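Local coordinates for SspB protein (Streptomyces clavuligerus, PDB 6JUF), which probably acts as a DNA-cleaving (DNase) component of a phosphorothioation-sensing anti-phage defence system, at residues A91-D96 against N320-P325. Sequence-based numbering, arbitrary orientation.
Sequences ARWLLD and NVRSRP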
ATOM      1  N   ALA B  91      16.388  10.121   0.461  1.00  9.40           N
ATOM      2  CA  ALA B  91      15.173  10.219  -0.320  1.00  8.94           C
ATOM      3  C   ALA B  91      15.530  10.139  -1.819  1.00  9.91           C
ATOM      4  O   ALA B  91      14.831   9.439  -2.573  1.00  8.60           O
ATOM      5  CB  ALA B  91      14.433  11.528  -0.043  1.00  8.38           C
ATOM      6  N   ARG B  92      16.611  10.777  -2.259  1.00 10.16           N
ATOM      7  CA  ARG B  92      17.048  10.633  -3.658  1.00 10.61           C
ATOM      8  C   ARG B  92      17.345   9.138  -3.955  1.00  9.47           C
ATOM      9  O   ARG B  92      17.009   8.690  -5.045  1.00 10.20           O
ATOM     10  CB  ARG B  92      18.308  11.472  -3.911  1.00 12.29           C
ATOM     11  CG  ARG B  92      19.028  11.238  -5.227  1.00 13.09           C
ATOM     12  CD  ARG B  92      18.139  11.636  -6.401  1.00 11.44           C
ATOM     13  NE  ARG B  92      18.748  11.393  -7.730  1.00 14.34           N
ATOM     14  CZ  ARG B  92      18.663  10.247  -8.404  1.00 16.35           C
ATOM     15  NH1 ARG B  92      18.083   9.148  -7.873  1.00 14.62           N
ATOM     16  NH2 ARG B  92      19.229  10.162  -9.617  1.00 18.56           N
ATOM     17  N   TRP B  93      17.987   8.425  -3.044  1.00  8.89           N
ATOM     18  CA  TRP B  93      18.354   7.041  -3.283  1.00 10.85           C
ATOM     19  C   TRP B  93      17.102   6.165  -3.347  1.00 10.61           C
ATOM     20  O   TRP B  93      17.038   5.247  -4.144  1.00 10.19           O
ATOM     21  CB  TRP B  93      19.343   6.608  -2.208  1.00  9.72           C
ATOM     22  CG  TRP B  93      19.640   5.137  -2.254  1.00  9.48           C
ATOM     23  CD1 TRP B  93      20.649   4.480  -2.948  1.00  9.82           C
ATOM     24  CD2 TRP B  93      18.925   4.096  -1.514  1.00  8.96           C
ATOM     25  NE1 TRP B  93      20.565   3.127  -2.739  1.00 10.05           N
ATOM     26  CE2 TRP B  93      19.544   2.840  -1.865  1.00  9.05           C
ATOM     27  CE3 TRP B  93      17.836   4.101  -0.618  1.00  8.98           C
ATOM     28  CZ2 TRP B  93      19.099   1.611  -1.334  1.00  9.71           C
ATOM     29  CZ3 TRP B  93      17.443   2.869  -0.071  1.00  9.87           C
ATOM     30  CH2 TRP B  93      18.058   1.651  -0.468  1.00  8.31           C
ATOM     31  N   LEU B  94      16.109   6.387  -2.461  1.00  9.83           N
ATOM     32  CA  LEU B  94      14.976   5.482  -2.342  1.00  9.64           C
ATOM     33  C   LEU B  94      13.803   5.802  -3.251  1.00 10.63           C
ATOM     34  O   LEU B  94      13.218   4.911  -3.924  1.00  8.28           O
ATOM     35  CB  LEU B  94      14.468   5.498  -0.869  1.00  7.22           C
ATOM     36  CG  LEU B  94      13.197   4.622  -0.660  1.00  7.91           C
ATOM     37  CD1 LEU B  94      13.481   3.118  -0.877  1.00  8.98           C
ATOM     38  CD2 LEU B  94      12.612   4.888   0.724  1.00  9.37           C
ATOM     39  N   LEU B  95      13.412   7.070  -3.290  1.00  9.62           N
ATOM     40  CA  LEU B  95      12.157   7.476  -3.867  1.00  9.17           C
ATOM     41  C   LEU B  95      12.209   8.029  -5.282  1.00 10.87           C
ATOM     42  O   LEU B  95      11.148   8.182  -5.890  1.00 10.55           O
ATOM     43  CB  LEU B  95      11.448   8.516  -2.952  1.00 10.19           C
ATOM     44  CG  LEU B  95      11.094   7.957  -1.565  1.00  8.99           C
ATOM     45  CD1 LEU B  95      10.590   9.156  -0.742  1.00 12.42           C
ATOM     46  CD2 LEU B  95      10.061   6.874  -1.710  1.00  9.00           C
ATOM     47  N   ASP B  96      13.353   8.418  -5.781  1.00 12.21           N
ATOM     48  CA  ASP B  96      13.439   8.949  -7.130  1.00 12.22           C
ATOM     49  C   ASP B  96      12.942   7.906  -8.131  1.00 15.20           C
ATOM     50  O   ASP B  96      13.073   6.680  -7.923  1.00 12.24           O
ATOM     51  CB  ASP B  96      14.875   9.303  -7.429  1.00 14.58           C
ATOM     52  CG  ASP B  96      14.982  10.285  -8.557  1.00 15.93           C
ATOM     53  OD1 ASP B  96      15.109   9.827  -9.717  1.00 18.07           O
ATOM     54  OD2 ASP B  96      14.889  11.491  -8.298  1.00 16.88           O
ATOM     55  N   ASN B 320      22.457  -2.145  -6.470  1.00 12.76           N
ATOM     56  CA  ASN B 320      23.511  -1.154  -6.625  1.00 13.05           C
ATOM     57  C   ASN B 320      23.043   0.047  -7.416  1.00 14.00           C
ATOM     58  O   ASN B 320      23.573   0.404  -8.480  1.00 14.23           O
ATOM     59  CB  ASN B 320      24.747  -1.857  -7.215  1.00 15.81           C
ATOM     60  CG  ASN B 320      25.235  -2.968  -6.304  1.00 18.22           C
ATOM     61  OD1 ASN B 320      25.379  -4.135  -6.738  1.00 27.52           O
ATOM     62  ND2 ASN B 320      25.473  -2.645  -5.053  1.00 14.01           N
ATOM     63  N   VAL B 321      22.029   0.704  -6.838  1.00 10.43           N
ATOM     64  CA  VAL B 321      21.539   1.985  -7.378  1.00 10.41           C
ATOM     65  C   VAL B 321      22.670   3.002  -7.580  1.00 11.89           C
ATOM     66  O   VAL B 321      22.608   3.790  -8.575  1.00 13.55           O
ATOM     67  CB  VAL B 321      20.489   2.566  -6.412  1.00 11.97           C
ATOM     68  CG1 VAL B 321      19.936   3.872  -6.904  1.00 12.85           C
ATOM     69  CG2 VAL B 321      19.354   1.561  -6.221  1.00 12.95           C
ATOM     70  N   ARG B 322      23.630   3.048  -6.664  1.00 13.12           N
ATOM     71  CA  ARG B 322      24.678   4.096  -6.685  1.00 14.11           C
ATOM     72  C   ARG B 322      25.559   4.002  -7.956  1.00 13.83           C
ATOM     73  O   ARG B 322      26.234   4.955  -8.315  1.00 16.02           O
ATOM     74  CB  ARG B 322      25.528   4.056  -5.396  1.00 12.61           C
ATOM     75  CG  ARG B 322      24.785   4.426  -4.109  1.00 11.58           C
ATOM     76  CD  ARG B 322      25.636   4.233  -2.865  1.00 11.80           C
ATOM     77  NE  ARG B 322      26.159   2.851  -2.772  1.00 10.24           N
ATOM     78  CZ  ARG B 322      27.041   2.451  -1.859  1.00 11.13           C
ATOM     79  NH1 ARG B 322      27.457   3.267  -0.920  1.00 16.53           N
ATOM     80  NH2 ARG B 322      27.447   1.215  -1.915  1.00 10.13           N
ATOM     81  N   SER B 323      25.533   2.832  -8.588  1.00 13.53           N
ATOM     82  CA  SER B 323      26.275   2.535  -9.828  1.00 17.10           C
ATOM     83  C   SER B 323      25.633   3.018 -11.098  1.00 17.35           C
ATOM     84  O   SER B 323      26.271   3.016 -12.163  1.00 17.32           O
ATOM     85  CB  SER B 323      26.452   1.028  -9.980  1.00 18.29           C
ATOM     86  OG  SER B 323      27.316   0.626  -8.962  1.00 24.12           O
ATOM     87  N   ARG B 324      24.377   3.427 -11.005  1.00 13.88           N
ATOM     88  CA  ARG B 324      23.596   3.825 -12.176  1.00 13.67           C
ATOM     89  C   ARG B 324      24.187   5.126 -12.696  1.00 15.60           C
ATOM     90  O   ARG B 324      24.713   5.965 -11.914  1.00 16.27           O
ATOM     91  CB  ARG B 324      22.116   4.026 -11.843  1.00 14.80           C
ATOM     92  CG  ARG B 324      21.446   2.730 -11.462  1.00 14.91           C
ATOM     93  CD  ARG B 324      19.961   2.893 -11.110  1.00 18.53           C
ATOM     94  NE  ARG B 324      19.517   1.614 -10.577  1.00 20.84           N
ATOM     95  CZ  ARG B 324      18.348   1.367  -9.999  1.00 24.29           C
ATOM     96  NH1 ARG B 324      17.452   2.321  -9.880  1.00 24.47           N
ATOM     97  NH2 ARG B 324      18.088   0.153  -9.542  1.00 26.08           N
ATOM     98  N   PRO B 325      24.102   5.287 -14.033  1.00 18.43           N
ATOM     99  CA  PRO B 325      24.592   6.522 -14.651  1.00 18.12           C
ATOM    100  C   PRO B 325      24.023   7.761 -13.982  1.00 19.11           C
ATOM    101  O   PRO B 325      22.788   7.850 -13.791  1.00 19.72           O
ATOM    102  CB  PRO B 325      24.095   6.425 -16.087  1.00 18.38           C
ATOM    103  CG  PRO B 325      24.003   4.960 -16.326  1.00 18.98           C
ATOM    104  CD  PRO B 325      23.501   4.380 -15.026  1.00 18.69           C
TER
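Trp93 meets Val321 through the pyrrole part of its indole, and this van der Waals touch carries most of the contact. Val321 CB lies 3.7 Å from Trp93 NE1, and its two methyls spread along the CD1-NE1 bond, CG1 nearer CD1 and CG2 nearer NE1. The branch of the valine therefore straddles that bond, and the two side chains run roughly at right angles. A chi1 of 172° turns the indole away from its own backbone nitrogen and brings it, from a CB not aimed at 320-325, to van der Waals distance of Val321. Arg322 adds only a marginal apolar touch, its CG 4.3 Å from Trp93 CD1.

No hydrogen bond crosses between the two segments. Trp93 NE1, although packed against the valine, gives its hydrogen bond to Asp315 OD1 on helix 306-317. Asp315 OD2 forms a salt bridge with Arg322 NE, so one carboxylate serves both segments; Arg322 NH2 makes a second salt bridge, to Asp312 OD1. Within 91-96, Arg92 NH1 and Asp96 OD1 sit 3.6 Å apart with the oxygen well out of the guanidinium plane, an attraction of charges alone. In 320-325, Val321 CG2 lies under the rim of one guanidinium face of Arg324, while Arg324 N to Val321 O at 3.0 Å closes the short 3-10 turn that presents the valine.

The contact joins helix 89-95, through Trp93, to the loop between helices 306-317 and 330-336, away from the magnesium site. With just 134 Å² buried and only van der Waals contact between the segments, directional bonding comes from around them: Asp315 is one bridge, and Arg324 NH1, bonded to the carbonyls of Asp98 and Gly99 just after Asp96, is another.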